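Local coordinates for glycoside hydrolase family 31 (Trueperella pyogenes, PDB 5I0F), which degrades the cyclic glucan cycloalternan, probably by hydrolysing its alpha-glucosidic linkages through a covalent glycosyl-enzyme intermediate, at residues Asp68-Leu71 / Gly75-His78; Leu71-Gly74 / His78-Ala81; Ile9-Ala14 / Arg427-Pro432; Glu198-Gln203 / Gly564-Val569. All blocks are in the same frame, centred on the assembly; numbering follows the deposited sequence.

Contact 1. Residues Asp68-Leu71 / Gly75-His78; sequences DAAL and GEGH. With CA (calcium ion), chain H; GLC (alpha-D-glucopyranose), chain B; GLC (alpha-D-glucopyranose), chain C.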
loop_
_atom_site.group_PDB
_atom_site.type_symbol
_atom_site.label_atom_id
_atom_site.label_comp_id
_atom_site.label_asym_id
_atom_site.label_seq_id
_atom_site.Cartn_x
_atom_site.Cartn_y
_atom_site.Cartn_z
ATOM N N ASP A 68 -9.038 19.174 3.518
ATOM C CA ASP A 68 -8.111 18.853 4.643
ATOM C C ASP A 68 -8.780 18.150 5.836
ATOM O O ASP A 68 -8.271 17.145 6.326
ATOM C CB ASP A 68 -7.391 20.100 5.174
ATOM C CG ASP A 68 -6.350 20.644 4.221
ATOM O OD1 ASP A 68 -5.576 19.855 3.627
ATOM O OD2 ASP A 68 -6.260 21.892 4.112
ATOM N N ALA A 69 -9.900 18.698 6.306
ATOM C CA ALA A 69 -10.731 18.062 7.352
ATOM C C ALA A 69 -11.072 16.614 7.013
ATOM O O ALA A 69 -10.949 15.729 7.864
ATOM C CB ALA A 69 -12.025 18.840 7.560
ATOM N N ALA A 70 -11.497 16.389 5.766
ATOM C CA ALA A 70 -11.863 15.051 5.306
ATOM C C ALA A 70 -10.684 14.087 5.385
ATOM O O ALA A 70 -10.798 12.995 5.955
ATOM C CB ALA A 70 -12.402 15.096 3.880
ATOM N N LEU A 71 -9.553 14.510 4.815
ATOM C CA LEU A 71 -8.364 13.665 4.758
ATOM C C LEU A 71 -7.834 13.294 6.143
ATOM O O LEU A 71 -7.459 12.149 6.362
ATOM C CB LEU A 71 -7.268 14.317 3.917
ATOM C CG LEU A 71 -7.464 14.241 2.388
ATOM C CD1 LEU A 71 -6.452 15.108 1.656
ATOM C CD2 LEU A 71 -7.364 12.815 1.868
ATOM N N GLY A 75 -10.367 10.232 5.039
ATOM C CA GLY A 75 -10.773 10.441 3.660
ATOM C C GLY A 75 -12.230 10.133 3.472
ATOM O O GLY A 75 -12.909 9.720 4.409
ATOM N N GLU A 76 -12.686 10.295 2.236
ATOM C CA GLU A 76 -14.113 10.278 1.911
ATOM C C GLU A 76 -14.749 8.892 2.066
ATOM O O GLU A 76 -15.964 8.783 2.301
ATOM C CB GLU A 76 -14.342 10.810 0.485
ATOM C CG GLU A 76 -13.803 12.220 0.213
ATOM C CD GLU A 76 -14.568 13.346 0.915
ATOM O OE1 GLU A 76 -15.763 13.198 1.275
ATOM O OE2 GLU A 76 -13.965 14.424 1.082
ATOM N N GLY A 77 -13.953 7.829 1.939
ATOM C CA GLY A 77 -14.435 6.480 2.248
ATOM C C GLY A 77 -14.862 6.260 3.702
ATOM O O GLY A 77 -15.684 5.381 3.965
ATOM N N HIS A 78 -14.299 7.049 4.636
ATOM C CA HIS A 78 -14.659 6.991 6.068
ATOM C C HIS A 78 -15.668 8.067 6.475
ATOM O O HIS A 78 -15.852 8.296 7.671
ATOM C CB HIS A 78 -13.414 7.121 6.964
ATOM C CG HIS A 78 -12.592 5.874 7.046
ATOM N ND1 HIS A 78 -13.071 4.704 7.605
ATOM C CD2 HIS A 78 -11.317 5.618 6.659
ATOM C CE1 HIS A 78 -12.123 3.784 7.557
ATOM N NE2 HIS A 78 -11.051 4.310 6.988
HETATM CA CA CA H . -18.172 9.221 1.561
HETATM C C1 GLC B . -11.248 -0.058 7.821
HETATM C C2 GLC B . -10.654 -1.107 6.877
HETATM C C3 GLC B . -9.185 -1.350 7.201
HETATM C C4 GLC B . -8.424 -0.036 7.121
HETATM C C5 GLC B . -9.067 0.930 8.121
HETATM C C6 GLC B . -8.384 2.286 8.164
HETATM O O2 GLC B . -11.411 -2.317 6.972
HETATM O O3 GLC B . -8.642 -2.298 6.268
HETATM O O4 GLC B . -7.026 -0.249 7.401
HETATM O O5 GLC B . -10.458 1.133 7.808
HETATM O O6 GLC B . -8.643 3.057 6.980
HETATM C C1 GLC C . -15.136 1.743 8.523
HETATM C C2 GLC C . -15.924 0.540 8.015
HETATM C C3 GLC C . -15.776 -0.640 8.974
HETATM C C4 GLC C . -14.302 -0.961 9.227
HETATM C C5 GLC C . -13.606 0.306 9.744
HETATM C C6 GLC C . -12.115 0.170 10.070
HETATM O O1 GLC C . -15.721 2.228 9.739
HETATM O O2 GLC C . -17.309 0.892 7.885
HETATM O O3 GLC C . -16.471 -1.761 8.420
HETATM O O4 GLC C . -14.160 -2.017 10.183
HETATM O O5 GLC C . -13.783 1.358 8.771
HETATM O O6 GLC C . -11.390 -0.650 9.133
HETATM O O HOH W 1 -17.915 11.551 1.697
HETATM O O HOH W 2 -19.283 7.310 2.451
HETATM O O HOH W 3 -17.773 7.149 0.030
#
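The A70 methyl group stands above the plane of the E76 carboxylate, on the OE2 side, with CB 3.3 Å from OE2. The other oxygen of E76, OE1, accepts a bond from a water that is also a ligand of the calcium ion. The second flat group, the H78 imidazole, is used at its edge, where O5 of the chain C glucose lies in the ring plane, 3.2 Å from CE1, and O6 of the chain B glucose takes a nearly straight bond from NE2 (2.7 Å, 165°). Y200 stacks on this ring and W429 meets it at a steep angle.

Between the two groups runs the backbone that positions them. G75 N reaches back to A70 O at 2.9 Å; this is the long bond of the Schellman motif that ends helix 66-72. The chain then makes a 3-10 turn, closed by H78 N on G75 O (3.0 Å), and the turn leaves the E76 carbonyl pointing at the calcium ion, with O 2.4 Å from the metal. A bend at chi2 (-70°) folds the E76 carboxylate back toward A70, where OE1 can hold the metal-bound water; the backbone O of the same residue binds the metal directly. L79 O completes the protein's share of the site.

Contact 2. Residues Leu71-Gly74 / His78-Ala81; sequences LLAG and HLAA. With CA (calcium ion), chain H; GLC (alpha-D-glucopyranose), chain B; GLC (alpha-D-glucopyranose), chain C.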
loop_
_atom_site.group_PDB
_atom_site.type_symbol
_atom_site.label_atom_id
_atom_site.label_comp_id
_atom_site.label_asym_id
_atom_site.label_seq_id
_atom_site.Cartn_x
_atom_site.Cartn_y
_atom_site.Cartn_z
ATOM N N LEU A 71 -9.553 14.510 4.815
ATOM C CA LEU A 71 -8.364 13.665 4.758
ATOM C C LEU A 71 -7.834 13.294 6.143
ATOM O O LEU A 71 -7.459 12.149 6.362
ATOM C CB LEU A 71 -7.268 14.317 3.917
ATOM C CG LEU A 71 -7.464 14.241 2.388
ATOM C CD1 LEU A 71 -6.452 15.108 1.656
ATOM C CD2 LEU A 71 -7.364 12.815 1.868
ATOM N N LEU A 72 -7.823 14.241 7.083
ATOM C CA LEU A 72 -7.316 13.944 8.429
ATOM C C LEU A 72 -8.183 12.913 9.179
ATOM O O LEU A 72 -7.661 12.174 9.996
ATOM C CB LEU A 72 -7.105 15.230 9.255
ATOM C CG LEU A 72 -6.104 16.241 8.682
ATOM C CD1 LEU A 72 -6.075 17.525 9.507
ATOM C CD2 LEU A 72 -4.711 15.646 8.603
ATOM N N ALA A 73 -9.480 12.835 8.869
ATOM C CA ALA A 73 -10.344 11.742 9.364
ATOM C C ALA A 73 -10.293 10.431 8.539
ATOM O O ALA A 73 -11.143 9.566 8.733
ATOM C CB ALA A 73 -11.785 12.229 9.459
ATOM N N GLY A 74 -9.325 10.273 7.635
ATOM C CA GLY A 74 -9.217 9.055 6.819
ATOM C C GLY A 74 -9.852 9.075 5.444
ATOM O O GLY A 74 -9.857 8.051 4.748
ATOM N N HIS A 78 -14.299 7.049 4.636
ATOM C CA HIS A 78 -14.659 6.991 6.068
ATOM C C HIS A 78 -15.668 8.067 6.475
ATOM O O HIS A 78 -15.852 8.296 7.671
ATOM C CB HIS A 78 -13.414 7.121 6.964
ATOM C CG HIS A 78 -12.592 5.874 7.046
ATOM N ND1 HIS A 78 -13.071 4.704 7.605
ATOM C CD2 HIS A 78 -11.317 5.618 6.659
ATOM C CE1 HIS A 78 -12.123 3.784 7.557
ATOM N NE2 HIS A 78 -11.051 4.310 6.988
ATOM N N LEU A 79 -16.297 8.743 5.504
ATOM C CA LEU A 79 -17.118 9.923 5.794
ATOM C C LEU A 79 -18.474 9.889 5.108
ATOM O O LEU A 79 -18.575 9.646 3.904
ATOM C CB LEU A 79 -16.373 11.205 5.405
ATOM C CG LEU A 79 -15.218 11.561 6.366
ATOM C CD1 LEU A 79 -14.255 12.540 5.714
ATOM C CD2 LEU A 79 -15.733 12.120 7.697
ATOM N N ALA A 80 -19.512 10.149 5.895
ATOM C CA ALA A 80 -20.852 10.370 5.381
ATOM C C ALA A 80 -21.620 11.230 6.378
ATOM O O ALA A 80 -21.433 11.109 7.590
ATOM C CB ALA A 80 -21.566 9.051 5.162
ATOM N N ALA A 81 -22.500 12.076 5.854
ATOM C CA ALA A 81 -23.450 12.852 6.683
ATOM C C ALA A 81 -24.266 11.987 7.667
ATOM O O ALA A 81 -24.655 12.446 8.760
ATOM C CB ALA A 81 -24.382 13.638 5.785
HETATM CA CA CA H . -18.172 9.221 1.561
HETATM C C1 GLC B . -11.248 -0.058 7.821
HETATM C C2 GLC B . -10.654 -1.107 6.877
HETATM C C3 GLC B . -9.185 -1.350 7.201
HETATM C C4 GLC B . -8.424 -0.036 7.121
HETATM C C5 GLC B . -9.067 0.930 8.121
HETATM C C6 GLC B . -8.384 2.286 8.164
HETATM O O2 GLC B . -11.411 -2.317 6.972
HETATM O O3 GLC B . -8.642 -2.298 6.268
HETATM O O4 GLC B . -7.026 -0.249 7.401
HETATM O O5 GLC B . -10.458 1.133 7.808
HETATM O O6 GLC B . -8.643 3.057 6.980
HETATM C C1 GLC C . -15.136 1.743 8.523
HETATM C C2 GLC C . -15.924 0.540 8.015
HETATM C C3 GLC C . -15.776 -0.640 8.974
HETATM C C4 GLC C . -14.302 -0.961 9.227
HETATM C C5 GLC C . -13.606 0.306 9.744
HETATM C C6 GLC C . -12.115 0.170 10.070
HETATM O O1 GLC C . -15.721 2.228 9.739
HETATM O O2 GLC C . -17.309 0.892 7.885
HETATM O O3 GLC C . -16.471 -1.761 8.420
HETATM O O4 GLC C . -14.160 -2.017 10.183
HETATM O O5 GLC C . -13.783 1.358 8.771
HETATM O O6 GLC C . -11.390 -0.650 9.133
HETATM O O HOH W 2 -19.283 7.310 2.451
HETATM O O HOH W 1 -17.915 11.551 1.697
HETATM O O HOH W 3 -17.773 7.149 0.030
#
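A carbonyl oxygen facing a ring edge is the odd feature here: G74 O sits close to the plane of the H78 imidazole, 3.4 Å from CD2, with no hydrogen bond between them. G74 has a positive phi (95°), as befits the C-prime residue of the Schellman motif, whose shorter bond joins G74 N to L71 O at 2.9 Å. The preceding carbonyl joins in more loosely, A73 O lying 3.8 Å from CB of H78 and oblique to the ring. H78 has its CG beside the backbone N (chi1 -77°), which swings the imidazole alongside this turn. On the outer side the contact becomes apolar, where the A73 methyl group touches CD2 of L79 at 4.3 Å. The L79 backbone faces a different partner, its O binding the calcium ion at 2.4 Å. With one C-H to carbonyl approach, probably weak, and a few van der Waals contacts across the segments, stronger constraint on the loop probably comes from the metal at L79 and the sugar at H78.

Contact 3. Residues Ile9-Ala14 / Arg427-Pro432; sequences IEHPYA and RGWWFP. With GLC (alpha-D-glucopyranose), chain B; BGC (beta-D-glucopyranose), chain D.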
loop_
_atom_site.group_PDB
_atom_site.type_symbol
_atom_site.label_atom_id
_atom_site.label_comp_id
_atom_site.label_asym_id
_atom_site.label_seq_id
_atom_site.Cartn_x
_atom_site.Cartn_y
_atom_site.Cartn_z
ATOM N N ILE A 9 0.823 17.964 11.172
ATOM C CA ILE A 9 0.616 16.554 11.514
ATOM C C ILE A 9 1.432 15.662 10.556
ATOM O O ILE A 9 1.802 14.531 10.908
ATOM C CB ILE A 9 -0.889 16.198 11.503
ATOM C CG1 ILE A 9 -1.152 14.808 12.117
ATOM C CG2 ILE A 9 -1.479 16.309 10.104
ATOM C CD1 ILE A 9 -2.637 14.525 12.302
ATOM N N GLU A 10 1.706 16.192 9.367
ATOM C CA GLU A 10 2.562 15.536 8.346
ATOM C C GLU A 10 1.850 14.345 7.688
ATOM O O GLU A 10 2.467 13.342 7.319
ATOM C CB GLU A 10 3.965 15.194 8.869
ATOM C CG GLU A 10 4.700 16.441 9.355
ATOM C CD GLU A 10 6.104 16.167 9.869
ATOM O OE1 GLU A 10 7.046 16.046 9.046
ATOM O OE2 GLU A 10 6.281 16.064 11.103
ATOM N N HIS A 11 0.540 14.478 7.548
ATOM C CA HIS A 11 -0.247 13.666 6.600
ATOM C C HIS A 11 0.330 14.046 5.212
ATOM O O HIS A 11 0.473 15.215 4.926
ATOM C CB HIS A 11 -1.729 14.032 6.771
ATOM C CG HIS A 11 -2.690 13.248 5.927
ATOM N ND1 HIS A 11 -2.612 13.221 4.560
ATOM C CD2 HIS A 11 -3.826 12.582 6.244
ATOM C CE1 HIS A 11 -3.595 12.483 4.066
ATOM N NE2 HIS A 11 -4.358 12.095 5.072
ATOM N N PRO A 12 0.679 13.067 4.348
ATOM C CA PRO A 12 1.357 13.476 3.094
ATOM C C PRO A 12 0.537 14.301 2.102
ATOM O O PRO A 12 1.113 14.905 1.198
ATOM C CB PRO A 12 1.795 12.148 2.469
ATOM C CG PRO A 12 0.983 11.093 3.147
ATOM C CD PRO A 12 0.720 11.609 4.538
ATOM N N TYR A 13 -0.788 14.295 2.231
ATOM C CA TYR A 13 -1.668 15.009 1.328
ATOM C C TYR A 13 -2.596 16.040 1.985
ATOM O O TYR A 13 -3.491 16.546 1.332
ATOM C CB TYR A 13 -2.500 13.982 0.549
ATOM C CG TYR A 13 -1.677 13.001 -0.263
ATOM C CD1 TYR A 13 -1.026 13.390 -1.447
ATOM C CD2 TYR A 13 -1.568 11.659 0.127
ATOM C CE1 TYR A 13 -0.281 12.480 -2.196
ATOM C CE2 TYR A 13 -0.832 10.749 -0.611
ATOM C CZ TYR A 13 -0.179 11.151 -1.764
ATOM O OH TYR A 13 0.543 10.186 -2.467
ATOM N N ALA A 14 -2.390 16.356 3.262
ATOM C CA ALA A 14 -3.291 17.260 3.963
ATOM C C ALA A 14 -2.489 18.123 4.920
ATOM O O ALA A 14 -1.412 17.725 5.393
ATOM C CB ALA A 14 -4.358 16.498 4.716
ATOM N N ARG A 427 -0.260 8.958 14.461
ATOM C CA ARG A 427 -1.014 10.157 14.087
ATOM C C ARG A 427 -2.212 9.894 13.186
ATOM O O ARG A 427 -2.999 10.797 12.937
ATOM C CB ARG A 427 -0.090 11.175 13.414
ATOM C CG ARG A 427 0.993 11.695 14.366
ATOM C CD ARG A 427 1.942 12.638 13.651
ATOM N NE ARG A 427 3.163 12.906 14.424
ATOM C CZ ARG A 427 4.165 13.681 14.014
ATOM N NH1 ARG A 427 4.106 14.323 12.849
ATOM N NH2 ARG A 427 5.233 13.840 14.794
ATOM N N GLY A 428 -2.317 8.667 12.689
ATOM C CA GLY A 428 -3.363 8.272 11.791
ATOM C C GLY A 428 -4.683 8.054 12.495
ATOM O O GLY A 428 -4.806 8.151 13.721
ATOM N N TRP A 429 -5.667 7.719 11.674
ATOM C CA TRP A 429 -7.045 7.558 12.116
ATOM C C TRP A 429 -7.298 6.125 12.619
ATOM O O TRP A 429 -8.089 5.929 13.523
ATOM C CB TRP A 429 -8.020 7.921 10.968
ATOM C CG TRP A 429 -7.777 7.162 9.682
ATOM C CD1 TRP A 429 -8.294 5.945 9.339
ATOM C CD2 TRP A 429 -6.931 7.566 8.582
ATOM N NE1 TRP A 429 -7.823 5.560 8.085
ATOM C CE2 TRP A 429 -6.999 6.538 7.597
ATOM C CE3 TRP A 429 -6.133 8.694 8.330
ATOM C CZ2 TRP A 429 -6.287 6.596 6.384
ATOM C CZ3 TRP A 429 -5.431 8.763 7.098
ATOM C CH2 TRP A 429 -5.515 7.711 6.151
ATOM N N TRP A 430 -6.608 5.140 12.045
ATOM C CA TRP A 430 -6.779 3.723 12.424
ATOM C C TRP A 430 -5.750 3.376 13.493
ATOM O O TRP A 430 -4.563 3.630 13.296
ATOM C CB TRP A 430 -6.553 2.879 11.180
ATOM C CG TRP A 430 -6.979 1.441 11.211
ATOM C CD1 TRP A 430 -8.128 0.919 11.734
ATOM C CD2 TRP A 430 -6.279 0.354 10.602
ATOM N NE1 TRP A 430 -8.162 -0.442 11.521
ATOM C CE2 TRP A 430 -7.043 -0.816 10.829
ATOM C CE3 TRP A 430 -5.068 0.250 9.907
ATOM C CZ2 TRP A 430 -6.640 -2.074 10.374
ATOM C CZ3 TRP A 430 -4.667 -0.993 9.441
ATOM C CH2 TRP A 430 -5.448 -2.146 9.683
ATOM N N PHE A 431 -6.193 2.786 14.601
ATOM C CA PHE A 431 -5.336 2.509 15.767
ATOM C C PHE A 431 -4.676 3.821 16.225
ATOM O O PHE A 431 -3.453 3.900 16.329
ATOM C CB PHE A 431 -4.257 1.448 15.464
ATOM C CG PHE A 431 -4.773 0.029 15.353
ATOM C CD1 PHE A 431 -5.625 -0.354 14.320
ATOM C CD2 PHE A 431 -4.341 -0.950 16.248
ATOM C CE1 PHE A 431 -6.078 -1.669 14.209
ATOM C CE2 PHE A 431 -4.781 -2.268 16.138
ATOM C CZ PHE A 431 -5.675 -2.623 15.134
ATOM N N PRO A 432 -5.496 4.856 16.490
ATOM C CA PRO A 432 -4.943 6.167 16.841
ATOM C C PRO A 432 -4.108 6.117 18.140
ATOM O O PRO A 432 -4.461 5.395 19.082
ATOM C CB PRO A 432 -6.198 7.046 16.999
ATOM C CG PRO A 432 -7.286 6.106 17.366
ATOM C CD PRO A 432 -6.963 4.812 16.669
HETATM C C1 GLC B . -11.248 -0.058 7.821
HETATM C C2 GLC B . -10.654 -1.107 6.877
HETATM C C3 GLC B . -9.185 -1.350 7.201
HETATM C C4 GLC B . -8.424 -0.036 7.121
HETATM C C5 GLC B . -9.067 0.930 8.121
HETATM C C6 GLC B . -8.384 2.286 8.164
HETATM O O2 GLC B . -11.411 -2.317 6.972
HETATM O O3 GLC B . -8.642 -2.298 6.268
HETATM O O4 GLC B . -7.026 -0.249 7.401
HETATM O O5 GLC B . -10.458 1.133 7.808
HETATM O O6 GLC B . -8.643 3.057 6.980
HETATM C C2 BGC D . -7.049 -4.794 5.627
HETATM C C3 BGC D . -8.373 -5.572 5.526
HETATM C C4 BGC D . -8.678 -6.222 6.872
HETATM C C5 BGC D . -8.681 -5.178 8.000
HETATM C C6 BGC D . -8.783 -5.892 9.341
HETATM C C1 BGC D . -6.473 -4.483 7.032
HETATM O O2 BGC D . -6.669 -3.935 4.533
HETATM O O3 BGC D . -8.296 -6.547 4.483
HETATM O O4 BGC D . -9.949 -6.898 6.827
HETATM O O5 BGC D . -7.516 -4.313 8.010
HETATM O O6 BGC D . -9.015 -4.955 10.398
#
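R427 gives a single nitrogen to two acceptors of the N-terminal loop. NH1 donates to I9 O at 3.0 Å (165°) and, more loosely, to E10 OE2 at 3.3 Å, the latter bond being part of a salt bridge. Both acceptors lie at the edge of the guanidinium, in its plane, yet neither is met in its own plane: NH1 stands well above the I9 carbonyl and approaches the E10 carboxylate from above. The extended R427 chain carries the group there, sliding antiparallel past I9 with CB 4.0 Å from I9 CG1. Other partners hold more of these polar ends: R427 NH2 pairs with E418, E10 OE1 accepts from the backbone N of S475, and E10 OE2 also meets R7.

Farther along, H11 ND1 accepts the backbone N-H of Y13 in its ring plane (3.1 Å), inside a type I turn. NE2 of the same ring lies 4.0 Å from CZ3 of W429, a loose oblique approach. At the opposite edge of the indole, W429 NE1 donates to O6 of the chain B glucose at 2.9 Å and almost straight (171°). W430 instead lays a face against that sugar, whose O4 is 3.2 Å from CZ3, with F431 backing the other face. An aromatic platform under a glucose, with an indole N-H at its hydroxyl, is characteristic of carbohydrate-binding sites, here assembled where the N-terminal domain meets the TIM barrel.

Contact 4. Residues Glu198-Gln203 / Gly564-Val569; sequences EQYKAQ and GFSGPV. With GLC (alpha-D-glucopyranose), chain B; BGC (beta-D-glucopyranose), chain D.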
loop_
_atom_site.group_PDB
_atom_site.type_symbol
_atom_site.label_atom_id
_atom_site.label_comp_id
_atom_site.label_asym_id
_atom_site.label_seq_id
_atom_site.Cartn_x
_atom_site.Cartn_y
_atom_site.Cartn_z
ATOM N N GLU A 198 -1.965 5.194 3.154
ATOM C CA GLU A 198 -3.184 4.405 3.239
ATOM C C GLU A 198 -4.398 5.175 2.708
ATOM O O GLU A 198 -5.021 5.941 3.439
ATOM C CB GLU A 198 -3.463 3.913 4.659
ATOM C CG GLU A 198 -4.564 2.857 4.634
ATOM C CD GLU A 198 -5.527 2.874 5.807
ATOM O OE1 GLU A 198 -5.126 3.197 6.948
ATOM O OE2 GLU A 198 -6.697 2.493 5.566
ATOM N N GLN A 199 -4.716 4.964 1.431
ATOM C CA GLN A 199 -5.931 5.494 0.820
ATOM C C GLN A 199 -7.001 4.434 0.946
ATOM O O GLN A 199 -6.915 3.380 0.275
ATOM C CB GLN A 199 -5.684 5.880 -0.646
ATOM C CG GLN A 199 -6.916 6.316 -1.421
ATOM C CD GLN A 199 -7.653 7.455 -0.783
ATOM O OE1 GLN A 199 -7.062 8.477 -0.439
ATOM N NE2 GLN A 199 -8.946 7.290 -0.605
ATOM N N TYR A 200 -7.987 4.694 1.814
ATOM C CA TYR A 200 -9.040 3.722 2.096
ATOM C C TYR A 200 -10.078 3.824 0.986
ATOM O O TYR A 200 -10.871 4.750 0.961
ATOM C CB TYR A 200 -9.669 3.917 3.485
ATOM C CG TYR A 200 -10.891 3.044 3.780
ATOM C CD1 TYR A 200 -10.806 1.648 3.805
ATOM C CD2 TYR A 200 -12.128 3.619 4.053
ATOM C CE1 TYR A 200 -11.928 0.857 4.075
ATOM C CE2 TYR A 200 -13.245 2.842 4.335
ATOM C CZ TYR A 200 -13.150 1.461 4.337
ATOM O OH TYR A 200 -14.257 0.692 4.628
ATOM N N LYS A 201 -10.013 2.862 0.068
ATOM C CA LYS A 201 -10.890 2.737 -1.103
ATOM C C LYS A 201 -10.642 3.828 -2.146
ATOM O O LYS A 201 -10.040 4.877 -1.857
ATOM C CB LYS A 201 -12.384 2.617 -0.693
ATOM C CG LYS A 201 -12.598 1.555 0.402
ATOM C CD LYS A 201 -14.048 1.170 0.668
ATOM C CE LYS A 201 -14.912 2.347 1.052
ATOM N NZ LYS A 201 -16.312 1.928 1.349
ATOM N N ALA A 202 -11.105 3.555 -3.367
ATOM C CA ALA A 202 -11.012 4.482 -4.505
ATOM C C ALA A 202 -9.585 5.000 -4.743
ATOM O O ALA A 202 -9.371 6.192 -4.998
ATOM C CB ALA A 202 -11.976 5.651 -4.290
ATOM N N GLN A 203 -8.600 4.101 -4.685
ATOM C CA GLN A 203 -7.200 4.494 -4.876
ATOM C C GLN A 203 -6.973 5.080 -6.283
ATOM O O GLN A 203 -6.180 6.027 -6.449
ATOM C CB GLN A 203 -6.264 3.317 -4.665
ATOM C CG GLN A 203 -6.263 2.727 -3.239
ATOM C CD GLN A 203 -7.357 1.676 -2.986
ATOM O OE1 GLN A 203 -7.956 1.141 -3.921
ATOM N NE2 GLN A 203 -7.583 1.346 -1.717
ATOM N N GLY A 564 -14.404 -7.043 -4.498
ATOM C CA GLY A 564 -14.460 -6.086 -3.404
ATOM C C GLY A 564 -14.854 -6.685 -2.047
ATOM O O GLY A 564 -15.647 -7.645 -1.956
ATOM N N PHE A 565 -14.307 -6.104 -0.985
ATOM C CA PHE A 565 -14.558 -6.604 0.367
ATOM C C PHE A 565 -15.529 -5.772 1.202
ATOM O O PHE A 565 -15.996 -6.269 2.234
ATOM C CB PHE A 565 -13.236 -6.871 1.108
ATOM C CG PHE A 565 -12.765 -5.774 2.032
ATOM C CD1 PHE A 565 -12.738 -4.443 1.665
ATOM C CD2 PHE A 565 -12.214 -6.117 3.250
ATOM C CE1 PHE A 565 -12.261 -3.464 2.543
ATOM C CE2 PHE A 565 -11.720 -5.159 4.116
ATOM C CZ PHE A 565 -11.741 -3.826 3.767
ATOM N N SER A 566 -15.818 -4.540 0.767
ATOM C CA SER A 566 -16.545 -3.556 1.589
ATOM C C SER A 566 -17.966 -3.345 1.080
ATOM O O SER A 566 -18.205 -3.317 -0.125
ATOM C CB SER A 566 -15.800 -2.230 1.600
ATOM O OG SER A 566 -16.472 -1.235 2.360
ATOM N N GLY A 567 -18.896 -3.167 2.009
ATOM C CA GLY A 567 -20.302 -2.902 1.689
ATOM C C GLY A 567 -21.111 -4.163 1.483
ATOM O O GLY A 567 -20.608 -5.285 1.683
ATOM N N PRO A 568 -22.384 -4.001 1.096
ATOM C CA PRO A 568 -23.204 -5.152 0.730
ATOM C C PRO A 568 -22.461 -6.078 -0.245
ATOM O O PRO A 568 -21.576 -5.626 -0.962
ATOM C CB PRO A 568 -24.419 -4.501 0.055
ATOM C CG PRO A 568 -24.556 -3.202 0.771
ATOM C CD PRO A 568 -23.147 -2.742 1.023
ATOM N N VAL A 569 -22.797 -7.361 -0.247
ATOM C CA VAL A 569 -22.148 -8.281 -1.202
ATOM C C VAL A 569 -22.247 -7.742 -2.659
ATOM O O VAL A 569 -23.220 -7.073 -3.011
ATOM C CB VAL A 569 -22.690 -9.720 -1.123
ATOM C CG1 VAL A 569 -22.507 -10.291 0.287
ATOM C CG2 VAL A 569 -24.143 -9.808 -1.538
HETATM C C1 GLC B . -11.248 -0.058 7.821
HETATM C C2 GLC B . -10.654 -1.107 6.877
HETATM C C3 GLC B . -9.185 -1.350 7.201
HETATM C C4 GLC B . -8.424 -0.036 7.121
HETATM C C5 GLC B . -9.067 0.930 8.121
HETATM C C6 GLC B . -8.384 2.286 8.164
HETATM O O2 GLC B . -11.411 -2.317 6.972
HETATM O O3 GLC B . -8.642 -2.298 6.268
HETATM O O4 GLC B . -7.026 -0.249 7.401
HETATM O O5 GLC B . -10.458 1.133 7.808
HETATM O O6 GLC B . -8.643 3.057 6.980
HETATM C C2 BGC D . -7.049 -4.794 5.627
HETATM C C3 BGC D . -8.373 -5.572 5.526
HETATM C C4 BGC D . -8.678 -6.222 6.872
HETATM C C5 BGC D . -8.681 -5.178 8.000
HETATM C C6 BGC D . -8.783 -5.892 9.341
HETATM C C1 BGC D . -6.473 -4.483 7.032
HETATM O O2 BGC D . -6.669 -3.935 4.533
HETATM O O3 BGC D . -8.296 -6.547 4.483
HETATM O O4 BGC D . -9.949 -6.898 6.827
HETATM O O5 BGC D . -7.516 -4.313 8.010
HETATM O O6 BGC D . -9.015 -4.955 10.398
#
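S566 meets the ends of Y200 and K201, which are layered beneath the chain B glucose. The K201 chain runs under the Y200 ring, its CG 3.7 Å below the plane and over the centre, while O5 of the sugar lies over the opposite face, toward the rim. A bend at chi3 (-58°) then steers the lysine end to the serine: NZ makes a weak bond to S566 OG at 3.3 Å, its stronger partner being D534. Y200 OH and S566 OG point into the same region but stay 3.7 Å apart; E593 links them instead, taking OE2 to the tyrosine and OE1 to the serine. F565 turns its edge to O2 of the chain B glucose (CZ to O2 3.6 Å), and its CE2 also touches C3 of the beta-glucose at 3.7 Å. E198 OE2 accepts a hydrogen bond from O6 of the chain B glucose, modelled so short that its exact length is doubtful. Such a sugar pocket, lined by the loop after strand 558-561, fits the C-terminal mouth of a TIM-barrel glycosidase.

In the fold
Contact 4 is buried, contacts 1 and 2 are partly buried, and contact 3 is a surface contact, yet all four reach the chain B glucose. Contacts 1 and 2 are local: both use the end of helix 66-72, share L71 and H78, and supply one backbone oxygen each to the same calcium ion. Contacts 3 and 4 bring together segments hundreds of residues apart, tying barrel loops to earlier parts of the chain. Chemistry follows place. Backbone capping and metal ligation shape the local pair, an arginine salt bridge marks the surface, and the buried contact joins a lysine and a serine by a weak bond, with E593 bridging the tyrosine and serine hydroxyls. H78, packed against W429 and Y200, joins contacts 1 and 2 to contacts 3 and 4.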